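Local coordinates for protein short chain dehydrogenase (A0QTM2 homolog) (Mycobacterium thermoresistibile, PDB 3SC4) that probably catalyses an NAD(P)(H)-dependent oxidation or reduction as a short-chain dehydrogenase/reductase, at residues V36-K41 with K58-A63; Q66-V71 with E89-I94; G72-R75 with A79-A82. One frame throughout, in Å; residues are numbered along the deposited sequence. Where two conformers were deposited one is given.

The three contacts follow the chain through one edge of the parallel Rossmann sheet. Contact 1 and contact 2 have centres about 10 Å apart and lie on adjacent strands of the sheet: Leu38 O and Ile70 N, 2.8 Å apart, are probably hydrogen-bonded. Contact 1 sets helix 53-63 against one face, while contact 2 sets the end of helix 77-91 against the other. Contact 3, centred about 14 Å from contact 2 and 17 Å from contact 1, packs the start of that helix against 72-75, where the edge strand has just ended; Ala40 O lies 2.6 Å from Gly72 N there. In relatives, the strand ends on this side border the dinucleotide cofactor pocket.

Contact 1. Residues V36-K41 with K58-A63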
# COMPACT_ATOMS: atom_id res chain seq x y z
N VAL B 36 -13.21 -18.04 -19.55
CA VAL B 36 -13.14 -16.92 -18.64
C VAL B 36 -14.05 -17.15 -17.44
O VAL B 36 -15.25 -17.24 -17.58
CB VAL B 36 -13.60 -15.63 -19.32
CG1 VAL B 36 -13.62 -14.48 -18.30
CG2 VAL B 36 -12.71 -15.30 -20.50
N ALA B 37 -13.47 -17.27 -16.26
CA ALA B 37 -14.24 -17.27 -15.01
C ALA B 37 -14.22 -15.86 -14.48
O ALA B 37 -13.18 -15.21 -14.49
CB ALA B 37 -13.63 -18.24 -13.99
N LEU B 38 -15.39 -15.37 -14.06
CA LEU B 38 -15.52 -14.01 -13.57
C LEU B 38 -16.21 -14.07 -12.23
O LEU B 38 -17.20 -14.79 -12.06
CB LEU B 38 -16.27 -13.11 -14.56
CG LEU B 38 -17.66 -13.46 -15.13
CD1 LEU B 38 -18.24 -12.27 -15.86
CD2 LEU B 38 -17.62 -14.61 -16.07
N VAL B 39 -15.65 -13.36 -11.26
CA VAL B 39 -16.18 -13.38 -9.90
C VAL B 39 -16.67 -11.97 -9.51
O VAL B 39 -15.95 -10.99 -9.69
CB VAL B 39 -15.12 -13.92 -8.92
CG1 VAL B 39 -13.96 -12.95 -8.78
CG2 VAL B 39 -15.74 -14.21 -7.57
N ALA B 40 -17.90 -11.88 -8.99
CA ALA B 40 -18.44 -10.63 -8.41
C ALA B 40 -19.21 -10.90 -7.11
O ALA B 40 -19.61 -12.03 -6.83
CB ALA B 40 -19.32 -9.90 -9.39
N LYS B 41 -19.43 -9.85 -6.33
CA LYS B 41 -20.02 -9.96 -5.02
C LYS B 41 -21.48 -10.40 -5.08
O LYS B 41 -21.91 -11.22 -4.28
CB LYS B 41 -19.92 -8.63 -4.25
CG LYS B 41 -20.76 -8.60 -2.92
CD LYS B 41 -20.10 -7.76 -1.81
CE LYS B 41 -21.13 -7.09 -0.84
NZ LYS B 41 -21.83 -8.01 0.10
N LYS B 58 -23.12 -14.20 -21.00
CA LYS B 58 -23.69 -14.34 -22.35
C LYS B 58 -22.76 -13.65 -23.34
O LYS B 58 -22.38 -14.24 -24.35
CB LYS B 58 -25.15 -13.84 -22.47
N GLU B 59 -22.36 -12.42 -23.05
CA GLU B 59 -21.51 -11.68 -23.99
C GLU B 59 -20.19 -12.42 -24.25
O GLU B 59 -19.73 -12.50 -25.40
CB GLU B 59 -21.27 -10.23 -23.54
CG GLU B 59 -22.51 -9.31 -23.64
CD GLU B 59 -22.17 -7.82 -23.44
OE1 GLU B 59 -22.73 -7.18 -22.51
OE2 GLU B 59 -21.34 -7.28 -24.20
N ILE B 60 -19.61 -13.00 -23.20
CA ILE B 60 -18.39 -13.81 -23.36
C ILE B 60 -18.63 -14.96 -24.35
O ILE B 60 -17.78 -15.24 -25.20
CB ILE B 60 -17.90 -14.38 -22.00
CG1 ILE B 60 -17.26 -13.25 -21.17
CG2 ILE B 60 -16.91 -15.54 -22.19
CD1 ILE B 60 -17.29 -13.50 -19.67
N GLU B 61 -19.78 -15.63 -24.24
CA GLU B 61 -20.10 -16.78 -25.10
C GLU B 61 -20.36 -16.35 -26.53
O GLU B 61 -19.82 -16.93 -27.46
CB GLU B 61 -21.28 -17.59 -24.54
CG GLU B 61 -20.95 -18.29 -23.19
CD GLU B 61 -22.16 -18.96 -22.50
OE1 GLU B 61 -23.33 -18.64 -22.83
OE2 GLU B 61 -21.91 -19.82 -21.63
N GLU B 62 -21.16 -15.30 -26.69
CA GLU B 62 -21.43 -14.70 -28.01
C GLU B 62 -20.15 -14.20 -28.71
O GLU B 62 -20.11 -14.07 -29.94
CB GLU B 62 -22.47 -13.56 -27.88
CG GLU B 62 -23.95 -14.02 -27.71
CD GLU B 62 -24.93 -12.89 -27.22
OE1 GLU B 62 -24.46 -11.79 -26.79
OE2 GLU B 62 -26.18 -13.13 -27.25
N ALA B 63 -19.11 -13.90 -27.93
CA ALA B 63 -17.82 -13.49 -28.49
C ALA B 63 -17.00 -14.69 -28.96
O ALA B 63 -16.10 -14.53 -29.79
CB ALA B 63 -17.04 -12.68 -27.46
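Ile60 meets Val36 and Leu38 through a single methyl. Its CD1 lies 3.8 Å from Leu38 CD2 and 4.0 Å from Val36 CG1, and it also comes within 4.1 Å of Leu38 CD1, so both branches of the leucine fork receive it. Leu38 and Ile60 approach tip to tip, whereas the valine and the isoleucine cross at a slant. The torsions explain the reach: Ile60 CG1 stands anti to the carbonyl carbon (chi1 -74°), and the nearly extended second torsion carries CD1 out from the helix toward the sheet. Leu38 takes the less common setting with CG between the backbone N and the carbonyl carbon (chi1 54°), which presents its two methyls to the helix. On Val36, CG1 is the branch that touches.

All three residues are buried, and the join between them is purely apolar. It is narrow, since Ile60 CD1 alone bridges to the strand; the closest CA atoms, those of Val36 and Ile60, are 7.7 Å apart. Glu59, Glu61 and Glu62 face away from the strand. Glu59 is tied down by a salt bridge between its OE2 and Lys27 NZ, while Glu61 and Glu62 extend into solvent and make the loose side of the helix, the reverse of its sheet-facing side.

Ile60 also serves the next strand, as its CG2 packs on Ala67 CB at 3.7 Å. Leu38 is further covered by Ala56 of the same helix, and both Val36 and Leu38 reach Ile14 on strand 11-15. The contact thus ties together a right-handed beta-alpha-beta unit, strand 35-40, helix 53-63 and strand 66-71; from the opposite face of the sheet, Ala37 and Val39 meet helix 77-91.

Contact 2. Residues Q66-V71 with E89-I94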
# COMPACT_ATOMS: atom_id res chain seq x y z
N GLN B 66 -15.95 -19.55 -23.47
CA GLN B 66 -16.76 -20.25 -22.49
C GLN B 66 -16.71 -19.40 -21.21
O GLN B 66 -15.66 -18.88 -20.84
CB GLN B 66 -16.23 -21.68 -22.28
CG GLN B 66 -17.03 -22.81 -22.97
CD GLN B 66 -17.42 -22.55 -24.46
OE1 GLN B 66 -16.55 -22.51 -25.36
NE2 GLN B 66 -18.73 -22.40 -24.71
N ALA B 67 -17.86 -19.24 -20.55
CA ALA B 67 -17.97 -18.36 -19.40
C ALA B 67 -18.37 -19.13 -18.15
O ALA B 67 -19.15 -20.06 -18.21
CB ALA B 67 -18.97 -17.24 -19.66
N LEU B 68 -17.81 -18.72 -17.02
CA LEU B 68 -18.16 -19.29 -15.73
C LEU B 68 -18.38 -18.13 -14.75
O LEU B 68 -17.45 -17.69 -14.09
CB LEU B 68 -17.05 -20.23 -15.24
CG LEU B 68 -17.39 -20.97 -13.94
CD1 LEU B 68 -18.56 -21.95 -14.15
CD2 LEU B 68 -16.15 -21.67 -13.40
N PRO B 69 -19.60 -17.62 -14.70
CA PRO B 69 -19.88 -16.57 -13.73
C PRO B 69 -19.94 -17.17 -12.35
O PRO B 69 -20.57 -18.19 -12.18
CB PRO B 69 -21.25 -16.06 -14.15
CG PRO B 69 -21.93 -17.28 -14.77
CD PRO B 69 -20.81 -18.03 -15.43
N ILE B 70 -19.29 -16.55 -11.39
CA ILE B 70 -19.23 -17.05 -10.01
C ILE B 70 -19.61 -15.89 -9.08
O ILE B 70 -19.07 -14.78 -9.19
CB ILE B 70 -17.80 -17.51 -9.67
CG1 ILE B 70 -17.35 -18.56 -10.69
CG2 ILE B 70 -17.71 -18.04 -8.24
CD1 ILE B 70 -15.91 -18.92 -10.65
N VAL B 71 -20.56 -16.14 -8.19
CA VAL B 71 -20.85 -15.22 -7.11
C VAL B 71 -19.83 -15.39 -5.99
O VAL B 71 -19.68 -16.48 -5.44
CB VAL B 71 -22.24 -15.44 -6.55
CG1 VAL B 71 -22.38 -14.73 -5.18
CG2 VAL B 71 -23.27 -14.95 -7.56
N GLU B 89 -11.79 -26.85 -11.23
CA GLU B 89 -12.61 -28.07 -11.45
C GLU B 89 -13.33 -28.06 -12.80
O GLU B 89 -13.56 -29.09 -13.39
CB GLU B 89 -13.66 -28.27 -10.33
N GLN B 90 -13.68 -26.87 -13.26
CA GLN B 90 -14.42 -26.69 -14.51
C GLN B 90 -13.47 -26.64 -15.72
O GLN B 90 -13.76 -27.27 -16.73
CB GLN B 90 -15.25 -25.40 -14.41
CG GLN B 90 -16.13 -25.07 -15.59
CD GLN B 90 -17.34 -25.97 -15.70
OE1 GLN B 90 -18.07 -26.19 -14.72
NE2 GLN B 90 -17.57 -26.50 -16.89
N PHE B 91 -12.36 -25.91 -15.61
CA PHE B 91 -11.48 -25.66 -16.77
C PHE B 91 -10.09 -26.28 -16.70
O PHE B 91 -9.37 -26.32 -17.71
CB PHE B 91 -11.31 -24.15 -17.02
CG PHE B 91 -12.57 -23.47 -17.44
CD1 PHE B 91 -13.28 -23.91 -18.55
CD2 PHE B 91 -13.05 -22.38 -16.74
CE1 PHE B 91 -14.44 -23.27 -18.93
CE2 PHE B 91 -14.21 -21.73 -17.12
CZ PHE B 91 -14.90 -22.18 -18.21
N GLY B 92 -9.68 -26.73 -15.52
CA GLY B 92 -8.49 -27.55 -15.40
C GLY B 92 -7.18 -26.83 -15.12
O GLY B 92 -6.13 -27.50 -15.06
N GLY B 93 -7.20 -25.51 -14.92
CA GLY B 93 -5.94 -24.78 -14.75
C GLY B 93 -6.09 -23.32 -15.14
O GLY B 93 -7.03 -22.96 -15.85
N ILE B 94 -5.17 -22.47 -14.67
CA ILE B 94 -5.33 -21.05 -14.87
C ILE B 94 -4.12 -20.46 -15.59
O ILE B 94 -2.99 -20.53 -15.11
CB ILE B 94 -5.60 -20.30 -13.54
CG1 ILE B 94 -6.94 -20.77 -12.97
CG2 ILE B 94 -5.61 -18.75 -13.75
CD1 ILE B 94 -7.20 -20.32 -11.56
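Strand 66-71 and the last turn of helix 77-91 come nearest in backbone at Leu68 and Gln90, whose CA atoms are 8.4 Å apart, a gap that side chains must fill. Leu68 and Phe91 do most of this. Leu68 CB rests 3.7 Å from Phe91 CE2, meeting the ring obliquely. With CG anti to the backbone N (chi1 -175°) and a second torsion of 66°, Leu68 brings CD2 to the aliphatic part of Gln90, where it lies 4.0 Å from CB and equally close to CG.

Phe91 is held from more than one direction. Gln90, its neighbour in sequence, has a fully extended first torsion (chi1 -178°) that lays CG over the centre of one ring face, 4.0 Å above the plane; the bend at chi2 then turns the amide. Farther round the ring, CE1 lies 4.1 Å from Gln66 CB, again an oblique approach; the rest of the Gln66 side chain leads away from the helix. The two glutamines therefore contribute methylenes to the contact, and both residues are exposed, so this is a surface patch of hydrocarbon. Phe91 also touches Asn35 on the adjacent strand.

Directly after Phe91 the helix stops: Gly92 has a positive phi, a backbone setting that suits glycine, and the chain turns back toward the sheet. The layout is that of the Rossmann fold. The edge strand feeds a helix that packs across the sheet face, and the chain then crosses strands 35-40 and 11-15 to enter strand 96-99, giving the strand order 3-2-1-4.

Contact 3. Residues G72-R75 with A79-A82; sequences GDIR and AVAA
Asp73 OD1 receives two nitrogens of Arg75. The sounder bond is from the backbone: Arg75 N donates to OD1 at 3.0 Å with an N-H...O angle of 162°, coming from above the carboxylate, 53° out of its plane. The second, from Arg75 NE at 3.4 Å, is a weak salt-bridge contact, and since Arg75 was modelled in two conformers it may not be permanent. Having CG anti to its own backbone N (chi1 -169°) sends the Asp73 carboxylate forward along the chain, where it closes an Asx turn. Lys41 packs alongside both residues and would probably add positive charge near the carboxylate.

Against this folded loop lies the first part of helix 77-91, and here it is mainly backbone that is touched. Ala79 CB points into the loop, 3.8 Å from Asp73 O and 3.9 Å from Asp73 N. It also reaches the CA of Gly72, at 4.2 Å; glycine has no side chain to hold the helix off. This is the turn between strand and helix in a Rossmann beta-alpha unit. An aspartate just after the third strand is a familiar feature of short-chain dehydrogenases, in which it lies beside the adenine end of the cofactor; Asp73 is consistent with that role.

One residue farther along the helix, Val80 takes over. Its CG2, set beside the backbone N and anti to the carbonyl carbon, is the working branch: it sits 3.7 Å from Ile74 O and only grazes Ile74 CG1, at 4.4 Å. The CB of Ile74 points away from segment 79-82, and its side chain also packs on Ile123 and Val131 of helix 114-135, which touches Val80 too, through Ser134.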
# COMPACT_ATOMS: atom_id res chain seq x y z
N GLY B 72 -19.12 -14.30 -5.66
CA GLY B 72 -18.21 -14.32 -4.52
C GLY B 72 -17.66 -12.96 -4.15
O GLY B 72 -17.23 -12.21 -4.98
N ASP B 73 -17.65 -12.67 -2.86
CA ASP B 73 -17.10 -11.43 -2.32
C ASP B 73 -15.56 -11.54 -2.25
O ASP B 73 -15.01 -12.31 -1.44
CB ASP B 73 -17.71 -11.16 -0.93
CG ASP B 73 -17.39 -9.76 -0.41
OD1 ASP B 73 -16.51 -9.10 -0.99
OD2 ASP B 73 -18.01 -9.34 0.59
N ILE B 74 -14.88 -10.77 -3.07
CA ILE B 74 -13.41 -10.72 -3.08
C ILE B 74 -12.80 -10.36 -1.72
O ILE B 74 -11.61 -10.55 -1.50
CB ILE B 74 -12.93 -9.67 -4.09
CG1 ILE B 74 -11.42 -9.69 -4.28
CG2 ILE B 74 -13.36 -8.26 -3.64
CD1 ILE B 74 -10.97 -8.76 -5.44
N ARG B 75 -13.61 -9.78 -0.83
CA ARG B 75 -13.15 -9.44 0.51
C ARG B 75 -13.24 -10.62 1.45
O ARG B 75 -12.73 -10.56 2.56
CB ARG B 75 -13.93 -8.25 1.07
CG ARG B 75 -13.40 -6.90 0.59
CD ARG B 75 -14.40 -5.79 0.89
NE ARG B 75 -15.76 -6.15 0.49
CZ ARG B 75 -16.85 -5.56 0.98
NH1 ARG B 75 -16.73 -4.59 1.87
NH2 ARG B 75 -18.05 -5.94 0.58
N ALA B 79 -14.39 -17.26 -0.01
CA ALA B 79 -15.15 -17.13 -1.26
C ALA B 79 -14.20 -17.05 -2.44
O ALA B 79 -14.48 -17.64 -3.50
CB ALA B 79 -16.12 -15.91 -1.24
N VAL B 80 -13.07 -16.38 -2.24
CA VAL B 80 -12.06 -16.31 -3.28
C VAL B 80 -11.51 -17.70 -3.57
O VAL B 80 -11.44 -18.11 -4.75
CB VAL B 80 -10.92 -15.31 -2.93
CG1 VAL B 80 -9.75 -15.46 -3.90
CG2 VAL B 80 -11.45 -13.90 -2.96
N ALA B 81 -11.14 -18.42 -2.52
CA ALA B 81 -10.62 -19.79 -2.68
C ALA B 81 -11.65 -20.66 -3.39
O ALA B 81 -11.30 -21.43 -4.29
CB ALA B 81 -10.26 -20.42 -1.32
N ALA B 82 -12.91 -20.54 -3.00
CA ALA B 82 -13.98 -21.33 -3.61
C ALA B 82 -14.16 -20.97 -5.08
O ALA B 82 -14.35 -21.86 -5.90
CB ALA B 82 -15.30 -21.19 -2.84